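Local coordinates for lectin (PDB 6T0Q), which probably binds galactose and N-acetylgalactosamine residues of glycans through calcium-dependent carbohydrate-binding modules, at residues 76-81 and 116-121; 93-98 and 182-187; 215-220 and 318-323; 312-317 and 329-334. All coordinates share one frame; numbering follows the deposited sequence.

The four contacts fall into two interleaved pairs. Along the chain, contacts 1 and 2 alternate their segments, and contact 3 opens only after both have closed, with its segments alternating with those of contact 4. The centres of contacts 1 and 2 are about 12 Å apart, and both reach the sheet in which strands 79-84 and 87-94 are neighbours. Those of contacts 3 and 4 are about 9 Å apart, joined through strands 214-222 and 311-313 of a seven-stranded antiparallel sheet. The pairs lie on opposite sides of the chain's centre, with contact centres 43 to 49 Å apart from one pair to the other, one in each of two beta-rich halves. Each half holds its own calcium site, consistent with a tandem arrangement of sugar-binding modules.

Contact 1: residues 76-81 and 116-121; sequences SDDAHT and GQNLVA. With CA (calcium ion), chain F.
Asp78 and Asn118 meet at a calcium ion in a site edged by a classic beta bulge. Asp78 OD2 binds the metal at 2.6 Å and Asn118 OD1 at 2.5 Å, while Asp77 OD1 reaches it from the preceding residue, also at 2.6 Å. Ser123 OG, Pro124 O and a water complete the shell, and that water also donates to Asp78 OD1. The peptide between Asp77 and Asp78 is cis, which lets two consecutive aspartates turn an oxygen to one ion, as in the Asp-cis-Asp motif of PA14-type lectins. The CG of Asn118 lies anti to its backbone N (chi1 -176°), the start of a side chain whose amide oxygen comes back to the ion; its ND2 is held by Ile49 O. In the second shell, Trp184 NE1 bonds to Asp77 OD2. Leu119 N approaches Asp78 OD2 from above the carboxylate plane, 2.7 Å away with an N-H...O angle of 165°, so one oxygen serves both metal and amide. At the bulge, Asp78 and Ala79 both face Gln117. Gln117 O takes two amide hydrogens, from Asp78 N at 2.8 Å and from Ala79 N at 3.1 Å, and Gln117 N returns a bond to Ala79 O.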
loop_
_atom_site.group_PDB
_atom_site.type_symbol
_atom_site.label_atom_id
_atom_site.label_comp_id
_atom_site.label_asym_id
_atom_site.label_seq_id
_atom_site.Cartn_x
_atom_site.Cartn_y
_atom_site.Cartn_z
ATOM N N SER A 76 -20.277 -32.850 -2.804
ATOM C CA SER A 76 -20.776 -33.534 -1.619
ATOM C C SER A 76 -22.186 -34.043 -1.845
ATOM O O SER A 76 -22.971 -33.447 -2.577
ATOM C CB SER A 76 -20.770 -32.609 -0.390
ATOM O OG SER A 76 -21.530 -31.426 -0.642
ATOM N N ASP A 77 -22.514 -35.114 -1.143
ATOM C CA ASP A 77 -23.892 -35.559 -0.999
ATOM C C ASP A 77 -24.109 -35.730 0.496
ATOM O O ASP A 77 -23.607 -36.695 1.073
ATOM C CB ASP A 77 -24.116 -36.866 -1.765
ATOM C CG ASP A 77 -25.559 -37.352 -1.712
ATOM O OD1 ASP A 77 -26.388 -36.731 -1.006
ATOM O OD2 ASP A 77 -25.859 -38.359 -2.394
ATOM N N ASP A 78 -24.826 -34.799 1.144
ATOM C CA ASP A 78 -25.563 -33.683 0.540
ATOM C C ASP A 78 -24.845 -32.336 0.589
ATOM O O ASP A 78 -25.023 -31.514 -0.295
ATOM C CB ASP A 78 -26.908 -33.499 1.255
ATOM C CG ASP A 78 -27.862 -34.637 1.006
ATOM O OD1 ASP A 78 -28.548 -34.592 -0.035
ATOM O OD2 ASP A 78 -27.918 -35.574 1.837
ATOM N N ALA A 79 -24.065 -32.085 1.641
ATOM C CA ALA A 79 -23.524 -30.747 1.852
ATOM C C ALA A 79 -22.171 -30.852 2.543
ATOM O O ALA A 79 -21.816 -31.900 3.090
ATOM C CB ALA A 79 -24.493 -29.884 2.681
ATOM N N HIS A 80 -21.420 -29.744 2.534
ATOM C CA HIS A 80 -20.081 -29.740 3.113
ATOM C C HIS A 80 -19.705 -28.352 3.617
ATOM O O HIS A 80 -20.206 -27.329 3.138
ATOM C CB HIS A 80 -19.026 -30.182 2.093
ATOM C CG HIS A 80 -18.947 -29.279 0.898
ATOM N ND1 HIS A 80 -19.618 -29.539 -0.278
ATOM C CD2 HIS A 80 -18.297 -28.105 0.706
ATOM C CE1 HIS A 80 -19.375 -28.572 -1.146
ATOM N NE2 HIS A 80 -18.579 -27.687 -0.572
ATOM N N THR A 81 -18.774 -28.340 4.573
ATOM C CA THR A 81 -18.036 -27.148 4.975
ATOM C C THR A 81 -16.553 -27.473 4.904
ATOM O O THR A 81 -16.119 -28.485 5.460
ATOM C CB THR A 81 -18.410 -26.711 6.399
ATOM O OG1 THR A 81 -19.832 -26.588 6.486
ATOM C CG2 THR A 81 -17.765 -25.367 6.739
ATOM N N GLY A 116 -18.827 -33.128 6.434
ATOM C CA GLY A 116 -19.780 -33.594 5.441
ATOM C C GLY A 116 -21.123 -33.865 6.098
ATOM O O GLY A 116 -21.188 -34.261 7.256
ATOM N N GLN A 117 -22.203 -33.638 5.357
ATOM C CA GLN A 117 -23.529 -33.737 5.951
ATOM C C GLN A 117 -24.453 -34.515 5.028
ATOM O O GLN A 117 -24.629 -34.151 3.860
ATOM C CB GLN A 117 -24.104 -32.346 6.242
ATOM C CG GLN A 117 -25.402 -32.389 7.015
ATOM C CD GLN A 117 -25.899 -31.007 7.435
ATOM O OE1 GLN A 117 -25.524 -29.981 6.853
ATOM N NE2 GLN A 117 -26.752 -30.979 8.457
ATOM N N ASN A 118 -25.037 -35.587 5.558
ATOM C CA ASN A 118 -26.106 -36.306 4.876
ATOM C C ASN A 118 -27.435 -35.783 5.398
ATOM O O ASN A 118 -27.712 -35.879 6.600
ATOM C CB ASN A 118 -26.003 -37.812 5.116
ATOM C CG ASN A 118 -27.060 -38.593 4.338
ATOM O OD1 ASN A 118 -27.580 -38.111 3.333
ATOM N ND2 ASN A 118 -27.391 -39.791 4.810
ATOM N N LEU A 119 -28.253 -35.233 4.500
ATOM C CA LEU A 119 -29.503 -34.597 4.889
ATOM C C LEU A 119 -30.720 -35.495 4.722
ATOM O O LEU A 119 -31.784 -35.168 5.256
ATOM C CB LEU A 119 -29.725 -33.315 4.066
ATOM C CG LEU A 119 -28.697 -32.216 4.330
ATOM C CD1 LEU A 119 -28.884 -31.052 3.358
ATOM C CD2 LEU A 119 -28.828 -31.745 5.770
ATOM N N VAL A 120 -30.601 -36.603 4.000
ATOM C CA VAL A 120 -31.757 -37.383 3.578
ATOM C C VAL A 120 -31.589 -38.800 4.101
ATOM O O VAL A 120 -30.573 -39.451 3.825
ATOM C CB VAL A 120 -31.914 -37.366 2.050
ATOM C CG1 VAL A 120 -33.066 -38.264 1.624
ATOM C CG2 VAL A 120 -32.138 -35.917 1.558
ATOM N N ALA A 121 -32.582 -39.276 4.854
ATOM C CA ALA A 121 -32.500 -40.612 5.435
ATOM C C ALA A 121 -32.493 -41.672 4.339
ATOM O O ALA A 121 -33.087 -41.499 3.274
ATOM C CB ALA A 121 -33.672 -40.854 6.394
HETATM CA CA CA F . -27.594 -38.008 0.852
HETATM O O HOH W 1 -29.656 -36.910 -0.558
#

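Contact 2: residues 93-98 and 182-187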
loop_
_atom_site.group_PDB
_atom_site.type_symbol
_atom_site.label_atom_id
_atom_site.label_comp_id
_atom_site.label_asym_id
_atom_site.label_seq_id
_atom_site.Cartn_x
_atom_site.Cartn_y
_atom_site.Cartn_z
ATOM N N ALA A 93 -22.817 -27.571 -1.456
ATOM C CA ALA A 93 -23.713 -28.720 -1.443
ATOM C C ALA A 93 -23.849 -29.235 -2.861
ATOM O O ALA A 93 -23.894 -28.439 -3.801
ATOM C CB ALA A 93 -25.095 -28.335 -0.891
ATOM N N GLY A 94 -23.914 -30.547 -3.008
ATOM C CA GLY A 94 -24.345 -31.085 -4.283
ATOM C C GLY A 94 -23.224 -31.822 -4.997
ATOM O O GLY A 94 -22.037 -31.477 -4.888
ATOM N N PHE A 95 -23.610 -32.842 -5.761
ATOM C CA PHE A 95 -22.654 -33.708 -6.433
ATOM C C PHE A 95 -22.717 -33.628 -7.946
ATOM O O PHE A 95 -21.868 -34.231 -8.608
ATOM C CB PHE A 95 -22.848 -35.170 -5.996
ATOM C CG PHE A 95 -24.227 -35.724 -6.268
ATOM C CD1 PHE A 95 -24.527 -36.314 -7.491
ATOM C CD2 PHE A 95 -25.215 -35.672 -5.288
ATOM C CE1 PHE A 95 -25.801 -36.838 -7.739
ATOM C CE2 PHE A 95 -26.493 -36.179 -5.529
ATOM C CZ PHE A 95 -26.783 -36.770 -6.757
ATOM N N ARG A 96 -23.689 -32.909 -8.512
ATOM C CA ARG A 96 -23.745 -32.779 -9.961
ATOM C C ARG A 96 -22.664 -31.836 -10.474
ATOM O O ARG A 96 -22.146 -32.032 -11.578
ATOM C CB ARG A 96 -25.134 -32.297 -10.400
ATOM C CG ARG A 96 -26.306 -33.226 -9.991
ATOM C CD ARG A 96 -26.274 -34.614 -10.659
ATOM N NE ARG A 96 -27.467 -35.406 -10.329
ATOM C CZ ARG A 96 -27.664 -36.682 -10.670
ATOM N NH1 ARG A 96 -26.743 -37.350 -11.362
ATOM N NH2 ARG A 96 -28.787 -37.296 -10.308
ATOM N N GLN A 97 -22.304 -30.821 -9.688
ATOM C CA GLN A 97 -21.270 -29.869 -10.075
ATOM C C GLN A 97 -20.386 -29.565 -8.872
ATOM O O GLN A 97 -20.891 -29.313 -7.775
ATOM C CB GLN A 97 -21.891 -28.566 -10.608
ATOM C CG GLN A 97 -20.859 -27.521 -11.015
ATOM C CD GLN A 97 -21.495 -26.233 -11.507
ATOM O OE1 GLN A 97 -21.418 -25.900 -12.689
ATOM N NE2 GLN A 97 -22.117 -25.500 -10.597
ATOM N N GLY A 98 -19.078 -29.566 -9.079
ATOM C CA GLY A 98 -18.166 -29.238 -8.001
ATOM C C GLY A 98 -18.204 -27.753 -7.667
ATOM O O GLY A 98 -18.741 -26.927 -8.407
ATOM N N SER A 182 -19.177 -44.669 -9.518
ATOM C CA SER A 182 -19.829 -44.395 -8.242
ATOM C C SER A 182 -21.321 -44.218 -8.479
ATOM O O SER A 182 -21.771 -44.070 -9.614
ATOM C CB SER A 182 -19.249 -43.141 -7.587
ATOM O OG SER A 182 -19.812 -41.996 -8.211
ATOM N N VAL A 183 -22.094 -44.209 -7.390
ATOM C CA VAL A 183 -23.522 -43.964 -7.560
ATOM C C VAL A 183 -23.780 -42.546 -8.048
ATOM O O VAL A 183 -24.843 -42.271 -8.612
ATOM C CB VAL A 183 -24.304 -44.216 -6.259
ATOM C CG1 VAL A 183 -24.282 -45.722 -5.891
ATOM C CG2 VAL A 183 -23.768 -43.347 -5.134
ATOM N N TRP A 184 -22.832 -41.637 -7.842
ATOM C CA TRP A 184 -23.056 -40.236 -8.167
ATOM C C TRP A 184 -22.737 -39.883 -9.613
ATOM O O TRP A 184 -23.286 -38.901 -10.123
ATOM C CB TRP A 184 -22.235 -39.347 -7.223
ATOM C CG TRP A 184 -22.663 -39.527 -5.796
ATOM C CD1 TRP A 184 -23.794 -39.010 -5.201
ATOM C CD2 TRP A 184 -21.997 -40.304 -4.787
ATOM N NE1 TRP A 184 -23.855 -39.411 -3.887
ATOM C CE2 TRP A 184 -22.765 -40.195 -3.603
ATOM C CE3 TRP A 184 -20.815 -41.056 -4.759
ATOM C CZ2 TRP A 184 -22.400 -40.829 -2.418
ATOM C CZ3 TRP A 184 -20.456 -41.691 -3.576
ATOM C CH2 TRP A 184 -21.248 -41.570 -2.419
ATOM N N GLY A 185 -21.873 -40.636 -10.287
ATOM C CA GLY A 185 -21.412 -40.224 -11.592
ATOM C C GLY A 185 -20.435 -39.064 -11.464
ATOM O O GLY A 185 -20.235 -38.521 -10.376
ATOM N N PRO A 186 -19.811 -38.664 -12.571
ATOM C CA PRO A 186 -18.676 -37.710 -12.496
ATOM C C PRO A 186 -19.154 -36.272 -12.368
ATOM O O PRO A 186 -19.817 -35.753 -13.275
ATOM C CB PRO A 186 -17.945 -37.938 -13.830
ATOM C CG PRO A 186 -19.034 -38.450 -14.777
ATOM C CD PRO A 186 -19.972 -39.261 -13.916
ATOM N N PRO A 187 -18.837 -35.582 -11.270
ATOM C CA PRO A 187 -19.273 -34.185 -11.145
ATOM C C PRO A 187 -18.637 -33.314 -12.219
ATOM O O PRO A 187 -17.468 -33.486 -12.574
ATOM C CB PRO A 187 -18.798 -33.781 -9.742
ATOM C CG PRO A 187 -18.633 -35.088 -8.998
ATOM C CD PRO A 187 -18.147 -36.053 -10.054
HETATM O O HOH W 2 -22.246 -36.166 -10.538
HETATM O O HOH W 3 -24.030 -36.454 -11.845
HETATM O O HOH W 4 -25.809 -39.733 -10.785
#
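Phe95 carries its CG in the crowded position between the backbone N and the carbonyl carbon (chi1 59°), whereas Trp184 has CG beside its backbone N (chi1 -62°), and the two side chains cross at about a right angle. The result is a T-shaped pair. Trp184 CD1 points at the face of Phe95, 3.4 Å above the plane and over its centre, with the ring planes at 62° and the centroid of the indole five-membered ring 4.6 Å from that of the phenyl. The indole N-H is used by Asp77, a calcium ligand, which makes Trp184 a second-shell residue of that site. The segment 93-98 turns the corner between strands 87-94 and 98-104, which belong to different antiparallel sheets, and the loop 182-187 packs against this turn. Pro187 rests its ring on the backbone there, CB 3.3 Å from Phe95 O. Further out, Arg96 lays its guanidinium beside its neighbour's ring, Phe95 CE1 sitting over its face toward the rim. Arg96 NH1 donates to a water at 2.9 Å that donates in turn to Trp184 O at 3.1 Å. Within the loop, Ser182 OG accepts from Trp184 N at 3.1 Å, forming an ST turn.

Contact 3: residues 215-220 and 318-323. With NAG (2-acetamido-2-deoxy-beta-D-glucopyranose), chain B.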
loop_
_atom_site.group_PDB
_atom_site.type_symbol
_atom_site.label_atom_id
_atom_site.label_comp_id
_atom_site.label_asym_id
_atom_site.label_seq_id
_atom_site.Cartn_x
_atom_site.Cartn_y
_atom_site.Cartn_z
ATOM N N SER A 215 -6.880 1.656 -29.015
ATOM C CA SER A 215 -6.502 0.985 -27.780
ATOM C C SER A 215 -6.781 1.879 -26.575
ATOM O O SER A 215 -6.639 3.103 -26.642
ATOM C CB SER A 215 -5.023 0.594 -27.805
ATOM O OG SER A 215 -4.782 -0.378 -28.808
ATOM N N ARG A 216 -7.179 1.246 -25.472
ATOM C CA ARG A 216 -7.539 1.930 -24.238
ATOM C C ARG A 216 -6.901 1.192 -23.073
ATOM O O ARG A 216 -6.790 -0.035 -23.097
ATOM C CB ARG A 216 -9.065 1.964 -24.035
ATOM C CG ARG A 216 -9.858 2.524 -25.221
ATOM C CD ARG A 216 -9.526 3.997 -25.429
ATOM N NE ARG A 216 -10.311 4.597 -26.505
ATOM C CZ ARG A 216 -9.824 4.931 -27.697
ATOM N NH1 ARG A 216 -8.543 4.736 -27.979
ATOM N NH2 ARG A 216 -10.623 5.480 -28.603
ATOM N N ALA A 217 -6.506 1.930 -22.038
ATOM C CA ALA A 217 -5.881 1.311 -20.877
ATOM C C ALA A 217 -6.795 1.387 -19.662
ATOM O O ALA A 217 -7.611 2.307 -19.529
ATOM C CB ALA A 217 -4.533 1.961 -20.547
ATOM N N PHE A 218 -6.640 0.398 -18.774
ATOM C CA PHE A 218 -7.448 0.242 -17.570
ATOM C C PHE A 218 -6.548 -0.213 -16.430
ATOM O O PHE A 218 -5.651 -1.032 -16.639
ATOM C CB PHE A 218 -8.573 -0.783 -17.787
ATOM C CG PHE A 218 -9.453 -0.463 -18.968
ATOM C CD1 PHE A 218 -9.113 -0.895 -20.239
ATOM C CD2 PHE A 218 -10.601 0.297 -18.805
ATOM C CE1 PHE A 218 -9.909 -0.588 -21.334
ATOM C CE2 PHE A 218 -11.402 0.619 -19.892
ATOM C CZ PHE A 218 -11.059 0.168 -21.161
ATOM N N ARG A 219 -6.793 0.315 -15.228
ATOM C CA ARG A 219 -5.952 0.033 -14.071
ATOM C C ARG A 219 -6.800 -0.208 -12.833
ATOM O O ARG A 219 -7.793 0.490 -12.604
ATOM C CB ARG A 219 -4.980 1.187 -13.775
ATOM C CG ARG A 219 -3.846 1.341 -14.770
ATOM C CD ARG A 219 -3.058 2.626 -14.494
ATOM N NE ARG A 219 -2.500 2.657 -13.139
ATOM C CZ ARG A 219 -1.316 2.154 -12.803
ATOM N NH1 ARG A 219 -0.549 1.567 -13.721
ATOM N NH2 ARG A 219 -0.896 2.241 -11.546
ATOM N N LYS A 220 -6.383 -1.176 -12.024
ATOM C CA LYS A 220 -6.989 -1.426 -10.722
ATOM C C LYS A 220 -5.896 -1.843 -9.748
ATOM O O LYS A 220 -5.111 -2.749 -10.043
ATOM C CB LYS A 220 -8.073 -2.507 -10.803
ATOM C CG LYS A 220 -8.684 -2.901 -9.456
ATOM C CD LYS A 220 -9.621 -1.821 -8.910
ATOM C CE LYS A 220 -10.227 -2.278 -7.586
ATOM N NZ LYS A 220 -11.096 -1.240 -6.994
ATOM N N GLN A 318 3.011 6.098 -22.144
ATOM C CA GLN A 318 4.129 5.197 -21.902
ATOM C C GLN A 318 4.226 4.886 -20.415
ATOM O O GLN A 318 4.059 5.767 -19.569
ATOM C CB GLN A 318 5.432 5.818 -22.409
ATOM C CG GLN A 318 6.360 4.817 -23.073
ATOM C CD GLN A 318 5.725 4.136 -24.278
ATOM O OE1 GLN A 318 4.775 4.648 -24.875
ATOM N NE2 GLN A 318 6.252 2.974 -24.640
ATOM N N GLY A 319 4.455 3.613 -20.093
ATOM C CA GLY A 319 4.463 3.208 -18.700
ATOM C C GLY A 319 3.099 3.104 -18.047
ATOM O O GLY A 319 3.010 3.133 -16.816
ATOM N N PHE A 320 2.027 2.969 -18.834
ATOM C CA PHE A 320 0.686 2.845 -18.271
ATOM C C PHE A 320 0.552 1.648 -17.334
ATOM O O PHE A 320 -0.358 1.637 -16.497
ATOM C CB PHE A 320 -0.353 2.705 -19.392
ATOM C CG PHE A 320 -0.306 1.366 -20.078
ATOM C CD1 PHE A 320 0.633 1.113 -21.067
ATOM C CD2 PHE A 320 -1.168 0.346 -19.702
ATOM C CE1 PHE A 320 0.694 -0.123 -21.690
ATOM C CE2 PHE A 320 -1.103 -0.901 -20.312
ATOM C CZ PHE A 320 -0.173 -1.132 -21.312
ATOM N N GLN A 321 1.415 0.636 -17.468
ATOM C CA GLN A 321 1.300 -0.584 -16.674
ATOM C C GLN A 321 2.123 -0.628 -15.377
ATOM O O GLN A 321 1.864 -1.523 -14.559
ATOM C CB GLN A 321 1.641 -1.803 -17.548
ATOM C CG GLN A 321 3.119 -2.024 -17.903
ATOM C CD GLN A 321 3.574 -1.247 -19.128
ATOM O OE1 GLN A 321 3.347 -0.043 -19.245
ATOM N NE2 GLN A 321 4.223 -1.945 -20.054
ATOM N N PRO A 322 3.126 0.230 -15.155
ATOM C CA PRO A 322 3.823 0.227 -13.866
ATOM C C PRO A 322 2.902 0.529 -12.701
ATOM O O PRO A 322 1.925 1.289 -12.830
ATOM C CB PRO A 322 4.883 1.323 -14.042
ATOM C CG PRO A 322 5.377 1.062 -15.391
ATOM C CD PRO A 322 4.112 0.615 -16.190
ATOM N N PRO A 323 3.235 0.017 -11.512
ATOM C CA PRO A 323 2.297 0.097 -10.379
ATOM C C PRO A 323 2.106 1.489 -9.798
ATOM O O PRO A 323 0.984 1.806 -9.377
ATOM C CB PRO A 323 2.918 -0.854 -9.345
ATOM C CG PRO A 323 4.360 -1.000 -9.759
ATOM C CD PRO A 323 4.347 -0.915 -11.252
HETATM C C1 NAG B . -1.930 -1.694 -26.871
HETATM C C2 NAG B . -0.590 -1.101 -27.273
HETATM C C3 NAG B . -0.539 -0.920 -28.779
HETATM C C4 NAG B . -0.742 -2.260 -29.469
HETATM C C5 NAG B . -2.017 -2.959 -28.988
HETATM C C6 NAG B . -2.035 -4.420 -29.380
HETATM C C7 NAG B . 0.679 0.306 -25.724
HETATM C C8 NAG B . 0.831 1.668 -25.118
HETATM N N2 NAG B . -0.324 0.157 -26.595
HETATM O O3 NAG B . 0.728 -0.379 -29.134
HETATM O O4 NAG B . -0.783 -1.799 -30.763
HETATM O O5 NAG B . -2.128 -2.946 -27.553
HETATM O O6 NAG B . -3.131 -4.721 -30.229
HETATM O O7 NAG B . 1.430 -0.625 -25.434
#
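Arg219 presents the edge of its guanidinium to a run of backbone carbonyls in the loop 318-323, and all three acceptors lie in or close to its plane. NH1 does double duty, donating to Phe320 O at 2.8 Å and to Pro322 O at 2.6 Å. NH2 donates to Pro323 O at 2.9 Å, the donor standing well above that carbonyl's own plane, and adds a weak bond to Pro322 O at 3.2 Å. The chain bends at chi3 (58°), which sets NE out of line with the stem, and NE forms a salt bridge with Glu327. All three nitrogens of the guanidinium are thus engaged, which should fix its rotation and pin a loop without regular structure to the strand. Two residues back on the same strand, Ala217 CB meets Phe320 CD2 at 3.8 Å, approaching the ring obliquely. Tyr245 forms an edge-to-face pair with the same phenyl. Across the ring from CD2, Phe320 CE1 lies 3.8 Å from the acetamide oxygen O7 of a bound N-acetylglucosamine, while Ser215 OG is 3.7 Å from the sugar's C1. Ser215 and Phe320 thus line a glycan pocket, probably that of an N-linked sugar on Asn278, which begins an Asn-Ala-Thr sequon.

Contact 4: residues 312-317 and 329-334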
loop_
_atom_site.group_PDB
_atom_site.type_symbol
_atom_site.label_atom_id
_atom_site.label_comp_id
_atom_site.label_asym_id
_atom_site.label_seq_id
_atom_site.Cartn_x
_atom_site.Cartn_y
_atom_site.Cartn_z
ATOM N N ALA A 312 -9.375 4.463 -16.196
ATOM C CA ALA A 312 -9.324 4.244 -17.635
ATOM C C ALA A 312 -8.804 5.502 -18.321
ATOM O O ALA A 312 -8.961 6.608 -17.803
ATOM C CB ALA A 312 -10.714 3.881 -18.186
ATOM N N ILE A 313 -8.197 5.334 -19.496
ATOM C CA ILE A 313 -7.690 6.479 -20.253
ATOM C C ILE A 313 -7.735 6.144 -21.739
ATOM O O ILE A 313 -7.519 4.996 -22.134
ATOM C CB ILE A 313 -6.268 6.875 -19.784
ATOM C CG1 ILE A 313 -5.959 8.324 -20.172
ATOM C CG2 ILE A 313 -5.214 5.923 -20.340
ATOM C CD1 ILE A 313 -4.673 8.857 -19.561
ATOM N N GLN A 314 -8.012 7.156 -22.572
ATOM C CA GLN A 314 -8.227 6.904 -23.995
ATOM C C GLN A 314 -6.944 6.954 -24.815
ATOM O O GLN A 314 -6.806 6.202 -25.786
ATOM C CB GLN A 314 -9.248 7.900 -24.564
ATOM C CG GLN A 314 -10.619 7.746 -23.929
ATOM C CD GLN A 314 -11.643 8.728 -24.457
ATOM O OE1 GLN A 314 -11.562 9.171 -25.605
ATOM N NE2 GLN A 314 -12.616 9.073 -23.616
ATOM N N THR A 315 -6.018 7.842 -24.470
ATOM C CA THR A 315 -4.686 7.856 -25.066
ATOM C C THR A 315 -3.744 7.227 -24.050
ATOM O O THR A 315 -3.512 7.788 -22.975
ATOM C CB THR A 315 -4.234 9.270 -25.426
ATOM O OG1 THR A 315 -5.103 9.820 -26.424
ATOM C CG2 THR A 315 -2.806 9.245 -25.964
ATOM N N ILE A 316 -3.225 6.055 -24.380
ATOM C CA ILE A 316 -2.435 5.293 -23.424
ATOM C C ILE A 316 -1.044 5.902 -23.299
ATOM O O ILE A 316 -0.328 6.005 -24.302
ATOM C CB ILE A 316 -2.335 3.825 -23.842
ATOM C CG1 ILE A 316 -3.736 3.206 -23.972
ATOM C CG2 ILE A 316 -1.488 3.082 -22.838
ATOM C CD1 ILE A 316 -3.704 1.774 -24.459
ATOM N N PRO A 317 -0.617 6.290 -22.105
ATOM C CA PRO A 317 0.733 6.831 -21.941
ATOM C C PRO A 317 1.771 5.727 -21.834
ATOM O O PRO A 317 1.479 4.588 -21.462
ATOM C CB PRO A 317 0.636 7.604 -20.623
ATOM C CG PRO A 317 -0.355 6.796 -19.826
ATOM C CD PRO A 317 -1.365 6.280 -20.837
ATOM N N GLY A 329 -5.623 12.565 -14.657
ATOM C CA GLY A 329 -6.140 12.516 -16.007
ATOM C C GLY A 329 -6.768 11.199 -16.418
ATOM O O GLY A 329 -7.365 11.132 -17.499
ATOM N N TRP A 330 -6.642 10.144 -15.615
ATOM C CA TRP A 330 -7.402 8.923 -15.856
ATOM C C TRP A 330 -8.822 9.092 -15.325
ATOM O O TRP A 330 -9.033 9.670 -14.258
ATOM C CB TRP A 330 -6.733 7.720 -15.179
ATOM C CG TRP A 330 -5.391 7.315 -15.752
ATOM C CD1 TRP A 330 -4.245 8.076 -15.799
ATOM C CD2 TRP A 330 -5.047 6.040 -16.319
ATOM N NE1 TRP A 330 -3.224 7.355 -16.380
ATOM C CE2 TRP A 330 -3.687 6.103 -16.701
ATOM C CE3 TRP A 330 -5.760 4.853 -16.547
ATOM C CZ2 TRP A 330 -3.028 5.030 -17.300
ATOM C CZ3 TRP A 330 -5.104 3.787 -17.145
ATOM C CH2 TRP A 330 -3.749 3.884 -17.514
ATOM N N GLU A 331 -9.796 8.580 -16.068
ATOM C CA GLU A 331 -11.196 8.669 -15.680
ATOM C C GLU A 331 -11.663 7.367 -15.038
ATOM O O GLU A 331 -11.034 6.315 -15.174
ATOM C CB GLU A 331 -12.077 8.989 -16.897
ATOM C CG GLU A 331 -12.004 7.914 -17.999
ATOM C CD GLU A 331 -12.933 8.174 -19.184
ATOM O OE1 GLU A 331 -13.921 8.923 -19.027
ATOM O OE2 GLU A 331 -12.675 7.621 -20.276
ATOM N N SER A 332 -12.787 7.448 -14.331
ATOM C CA SER A 332 -13.506 6.245 -13.935
ATOM C C SER A 332 -13.930 5.468 -15.175
ATOM O O SER A 332 -14.474 6.044 -16.120
ATOM C CB SER A 332 -14.737 6.614 -13.108
ATOM O OG SER A 332 -14.355 7.123 -11.851
ATOM N N ALA A 333 -13.676 4.161 -15.177
ATOM C CA ALA A 333 -14.147 3.328 -16.278
ATOM C C ALA A 333 -15.668 3.386 -16.367
ATOM O O ALA A 333 -16.367 3.518 -15.359
ATOM C CB ALA A 333 -13.688 1.874 -16.090
ATOM N N LYS A 334 -16.181 3.280 -17.590
ATOM C CA LYS A 334 -17.618 3.280 -17.838
ATOM C C LYS A 334 -18.127 1.847 -17.900
ATOM O O LYS A 334 -17.568 1.012 -18.619
ATOM C CB LYS A 334 -17.944 3.995 -19.150
ATOM C CG LYS A 334 -19.434 3.998 -19.511
ATOM C CD LYS A 334 -19.683 4.735 -20.815
ATOM C CE LYS A 334 -21.168 4.683 -21.202
ATOM N NZ LYS A 334 -21.447 5.478 -22.430
#
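Ile313 lies across the indole of Trp330, and that is where the contact is tight. The CG2 methyl sits over the six-membered ring, 3.6 Å from its centroid and 5° off the normal, a CH-pi contact in the strict sense. The delta methyl continues over the pyrrole part, with CD1 3.8 Å from Trp330 NE1. The isoleucine has CG1 anti to its backbone N (chi1 -159°), which leaves CG2 between the N and the carbonyl carbon, and both branches end on the same face of the indole. Pro317 CG comes to the indole obliquely, 4.1 Å from Trp330 CZ2. Ala217 and Arg219 of the neighbouring strand 214-222 also pack against the buried tryptophan. At the edge of the indole, where Ala312 N lies in its plane, Ala312 and Glu331 form an antiparallel hydrogen-bonded pair: Ala312 N donates to Glu331 O at 2.7 Å, and Glu331 N to Ala312 O at 2.8 Å. Ala312 CB then packs on Ala333 CB, 4.2 Å away.

The Gln314 side is much looser. Its extended chain crosses the Glu331 side chain obliquely, amide and carboxylate planes 35° apart, and Gln314 NE2 stays 3.6 Å from Glu331 OE2. Glu331 instead spends OE1 on Ser204. Ile316, by contrast, reaches the bound N-acetylglucosamine. In the fold, strands 311-313 and 331-338 are antiparallel neighbours in a seven-stranded sheet, joined by the loop that runs between them, and Ile316 and Phe320, between the two strands, line the glycan pocket.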